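Local atomic coordinates of hypothetical protein STY4665 (Salmonella typhi, PDB entry 2IPQ), a protein that is of unknown function, its crystallised C-terminal domain belonging to the TraI family of putative conjugal transfer nickase/helicases, which suggests a part in DNA transfer. Residues 9-12 and 13-16; 86-89 and 90-93. One frame throughout, in Å; residues are numbered along the deposited sequence. Where two conformers were deposited one is given.

Contact 1. Residues 9-12 and 13-16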
# COMPACT_ATOMS: atom_id res chain seq x y z
N ASP A 9 2.75 6.17 -13.77
CA ASP A 9 1.50 5.62 -14.32
C ASP A 9 1.48 4.08 -14.36
O ASP A 9 0.45 3.46 -14.10
CB ASP A 9 1.20 6.20 -15.69
CG ASP A 9 0.68 7.66 -15.63
OD1 ASP A 9 0.02 8.01 -14.63
OD2 ASP A 9 0.93 8.44 -16.59
N LEU A 10 2.61 3.47 -14.68
CA LEU A 10 2.74 2.02 -14.69
C LEU A 10 2.54 1.47 -13.29
O LEU A 10 1.76 0.53 -13.08
CB LEU A 10 4.13 1.63 -15.16
CG LEU A 10 4.28 0.46 -16.13
CD1 LEU A 10 5.74 0.04 -16.18
CD2 LEU A 10 3.38 -0.71 -15.76
N PHE A 11 3.24 2.04 -12.32
CA PHE A 11 3.16 1.52 -10.99
C PHE A 11 1.74 1.69 -10.43
O PHE A 11 1.20 0.80 -9.78
CB PHE A 11 4.15 2.18 -10.05
CG PHE A 11 3.81 1.96 -8.60
CD1 PHE A 11 2.99 2.84 -7.92
CD2 PHE A 11 4.29 0.85 -7.94
CE1 PHE A 11 2.67 2.60 -6.57
CE2 PHE A 11 3.96 0.61 -6.59
CZ PHE A 11 3.15 1.51 -5.92
N TRP A 12 1.14 2.85 -10.67
CA TRP A 12 -0.16 3.15 -10.09
C TRP A 12 -1.25 2.32 -10.80
O TRP A 12 -2.19 1.80 -10.16
CB TRP A 12 -0.43 4.65 -10.23
CG TRP A 12 -1.84 5.02 -9.93
CD1 TRP A 12 -2.77 5.46 -10.82
CD2 TRP A 12 -2.48 5.00 -8.64
NE1 TRP A 12 -3.96 5.71 -10.17
CE2 TRP A 12 -3.80 5.43 -8.83
CE3 TRP A 12 -2.06 4.65 -7.35
CZ2 TRP A 12 -4.72 5.52 -7.78
CZ3 TRP A 12 -2.96 4.74 -6.31
CH2 TRP A 12 -4.28 5.18 -6.53
N SER A 13 -1.12 2.21 -12.12
CA SER A 13 -1.97 1.34 -12.90
C SER A 13 -1.91 -0.12 -12.44
O SER A 13 -2.93 -0.80 -12.33
CB SER A 13 -1.58 1.44 -14.38
OG SER A 13 -2.25 0.46 -15.13
N TRP A 14 -0.70 -0.61 -12.16
CA TRP A 14 -0.50 -1.97 -11.64
C TRP A 14 -1.14 -2.17 -10.26
O TRP A 14 -1.80 -3.18 -10.00
CB TRP A 14 1.00 -2.30 -11.61
CG TRP A 14 1.38 -3.52 -10.76
CD1 TRP A 14 1.46 -4.83 -11.17
CD2 TRP A 14 1.72 -3.52 -9.37
NE1 TRP A 14 1.83 -5.64 -10.12
CE2 TRP A 14 1.99 -4.86 -9.00
CE3 TRP A 14 1.82 -2.51 -8.39
CZ2 TRP A 14 2.37 -5.21 -7.69
CZ3 TRP A 14 2.18 -2.86 -7.10
CH2 TRP A 14 2.46 -4.21 -6.77
N LEU A 15 -0.91 -1.22 -9.36
CA LEU A 15 -1.41 -1.31 -7.97
C LEU A 15 -2.94 -1.23 -7.97
O LEU A 15 -3.64 -2.03 -7.34
CB LEU A 15 -0.89 -0.12 -7.15
CG LEU A 15 -0.97 -0.07 -5.61
CD1 LEU A 15 -2.02 0.85 -5.14
CD2 LEU A 15 -1.05 -1.45 -4.92
N ARG A 16 -3.45 -0.24 -8.67
CA ARG A 16 -4.86 0.06 -8.63
C ARG A 16 -5.69 -1.04 -9.32
O ARG A 16 -6.67 -1.55 -8.75
CB ARG A 16 -5.11 1.41 -9.27
CG ARG A 16 -6.44 2.00 -8.99
CD ARG A 16 -7.20 2.15 -10.27
NE ARG A 16 -6.72 3.24 -11.12
CZ ARG A 16 -6.33 3.09 -12.39
NH1 ARG A 16 -5.92 4.13 -13.12
NH2 ARG A 16 -6.36 1.88 -12.94
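Trp12 and Arg16, one helical turn apart, pack side chain to side chain. Arg16 CB sits over the centre of one face of the Trp12 indole, 4.2 Å above its plane, and Arg16 CG lies 4.1 Å from Trp12 CZ2. Bends at its second and third torsions then carry the arginine past the pyrrole end of the ring, where Arg16 NE is 3.8 Å from Trp12 NE1. Because the guanidinium and indole planes are 80° apart, this end is not stacked; the aliphatic base of the arginine does the face packing. With CG of Trp12 anti to its backbone N (chi1 168°), the indole lies along the helix in the direction of Arg16.

The buried part of the contact, built on Phe11, Trp12 and Leu15, is apolar. Phe11 CE2 touches Trp14 CZ3 at 3.9 Å, the two six-membered rings meeting obliquely with planes at 39°, while Trp12 CZ3 reaches Leu15 CD1 at 4.2 Å. The Trp14 ring also brings its edge, in plane, to the carbonyl O of Phe11. Beneath these side chains runs the i to i+4 ladder of an alpha helix, exemplified by Arg16 N to Trp12 O at 2.8 Å. By contrast, the side bearing Asp9, Leu10 and Ser13 is looser: the side chains of Asp9 and Leu10 make no close contact with residues 13-16, and Asp9 is exposed.

The helix 4-20 thus presents an aromatic side to its neighbours. Phe11 meets Phe48 and, edge-to-face, Phe76; Trp14 packs edge-to-face on Phe51 of helix 46-54; Trp12 touches Phe76 of helix 68-77, and both Trp12 and Leu15 reach Ile118 of helix 115-118.

Contact 2. Residues 86-89 and 90-93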
# COMPACT_ATOMS: atom_id res chain seq x y z
N ASP A 86 -0.98 17.18 6.96
CA ASP A 86 -0.16 18.22 7.60
C ASP A 86 1.35 17.87 7.50
O ASP A 86 2.07 17.83 8.52
CB ASP A 86 -0.59 18.36 9.05
CG ASP A 86 -0.18 19.67 9.66
OD1 ASP A 86 0.25 20.61 8.91
OD2 ASP A 86 -0.30 19.75 10.93
N SER A 87 1.79 17.61 6.27
CA SER A 87 3.19 17.28 5.93
C SER A 87 3.65 15.83 6.16
O SER A 87 4.73 15.43 5.73
CB SER A 87 4.18 18.32 6.48
OG SER A 87 4.75 17.89 7.70
N ARG A 88 2.85 15.02 6.83
CA ARG A 88 3.24 13.64 7.07
C ARG A 88 2.77 12.72 5.96
O ARG A 88 1.58 12.67 5.65
CB ARG A 88 2.70 13.17 8.42
CG ARG A 88 2.43 11.68 8.51
CD ARG A 88 1.90 11.37 9.89
NE ARG A 88 2.63 10.26 10.45
CZ ARG A 88 2.89 10.10 11.74
NH1 ARG A 88 2.47 11.01 12.61
NH2 ARG A 88 3.57 9.03 12.15
N ARG A 89 3.71 11.98 5.36
CA ARG A 89 3.38 11.12 4.21
C ARG A 89 3.51 9.65 4.53
O ARG A 89 2.99 8.81 3.80
CB ARG A 89 4.22 11.47 2.97
CG ARG A 89 5.71 11.39 3.19
CD ARG A 89 6.48 12.10 2.08
NE ARG A 89 7.59 11.29 1.57
CZ ARG A 89 8.86 11.49 1.89
NH1 ARG A 89 9.19 12.47 2.73
NH2 ARG A 89 9.81 10.72 1.38
N PHE A 90 4.21 9.36 5.64
CA PHE A 90 4.42 7.98 6.11
C PHE A 90 3.74 7.71 7.45
O PHE A 90 3.87 8.49 8.38
CB PHE A 90 5.92 7.67 6.23
CG PHE A 90 6.64 7.66 4.93
CD1 PHE A 90 6.37 6.69 3.99
CD2 PHE A 90 7.58 8.65 4.61
CE1 PHE A 90 7.03 6.68 2.76
CE2 PHE A 90 8.24 8.65 3.38
CZ PHE A 90 7.96 7.65 2.45
N TRP A 91 3.02 6.59 7.55
CA TRP A 91 2.52 6.13 8.83
C TRP A 91 3.21 4.83 9.26
O TRP A 91 3.56 3.96 8.43
CB TRP A 91 1.00 5.91 8.75
CG TRP A 91 0.18 7.17 8.89
CD1 TRP A 91 -0.49 7.59 10.02
CD2 TRP A 91 -0.07 8.17 7.88
NE1 TRP A 91 -1.13 8.79 9.77
CE2 TRP A 91 -0.88 9.17 8.47
CE3 TRP A 91 0.33 8.32 6.55
CZ2 TRP A 91 -1.31 10.30 7.76
CZ3 TRP A 91 -0.09 9.44 5.85
CH2 TRP A 91 -0.91 10.42 6.46
N GLN A 92 3.42 4.68 10.57
CA GLN A 92 3.83 3.40 11.11
C GLN A 92 2.66 2.53 11.47
O GLN A 92 1.61 3.01 11.89
CB GLN A 92 4.69 3.58 12.34
CG GLN A 92 6.06 4.07 12.01
CD GLN A 92 6.55 5.00 13.07
OE1 GLN A 92 6.81 4.58 14.21
NE2 GLN A 92 6.66 6.28 12.72
N CYS A 93 2.87 1.23 11.33
CA CYS A 93 1.84 0.25 11.64
C CYS A 93 2.54 -0.91 12.30
O CYS A 93 3.74 -1.13 12.07
CB CYS A 93 1.20 -0.24 10.35
SG CYS A 93 0.32 1.08 9.46
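Arg88 lays its side chain across one face of the Trp91 indole. Arg88 CG stands 4.0 Å from the centroid of the six-membered ring, only 8° off the ring normal, a CH-pi contact. Farther out, Arg88 CZ lies 4.7 Å from the centroid of the five-membered ring, a cation-pi contact with the guanidinium and indole planes 24° apart. The guanidinium is steadied by a nearly straight hydrogen bond from Arg88 NE to Phe90 O (3.0 Å, N-H...O angle 167°), the carbonyl oxygen lying at its edge, close to its plane.

Next to this pair, Arg89 runs alongside Phe90, pointing the same way. Phe90 CE2 comes over one face of the Arg89 guanidinium, 3.3 Å from Arg89 CZ, with the two planes clearly tilted against each other. A salt bridge from Arg89 NE to Glu77 OE2 of helix 68-77 holds the far end.

In the next shell, Phe90 meets the Tyr111 ring, and Trp91 is buried against Leu112 and Val133, its backbone paired with Gly110. The arrangement is that of a loop leading into strand 91-96 of the antiparallel sheet, the strand next to the outermost strand 131-133 and also paired with 105-114; through the arginine-tryptophan cation-pi and CH-pi pair, Arg88 covers one face of Trp91 at the start of the strand.

Overall arrangement
Contact 1 lies within helix 4-20 and is partly buried, whereas contact 2 is a surface contact where a loop runs into strand 91-96. Their centres are 21 Å apart, with nearest atoms about 11 Å apart, so they do not touch. Both pair arginine with tryptophan, but differently: in 9-16 the aliphatic base of the arginine packs on the ring while the guanidinium stands steeply to it, and in 86-93 the guanidinium itself lies over the indole. Backbone ladder bonds dominate the first; a side-chain-to-carbonyl bond marks the second. Helix 68-77 borders both, receiving Phe11 and Trp12 from one and Phe90 and Arg89 from the other.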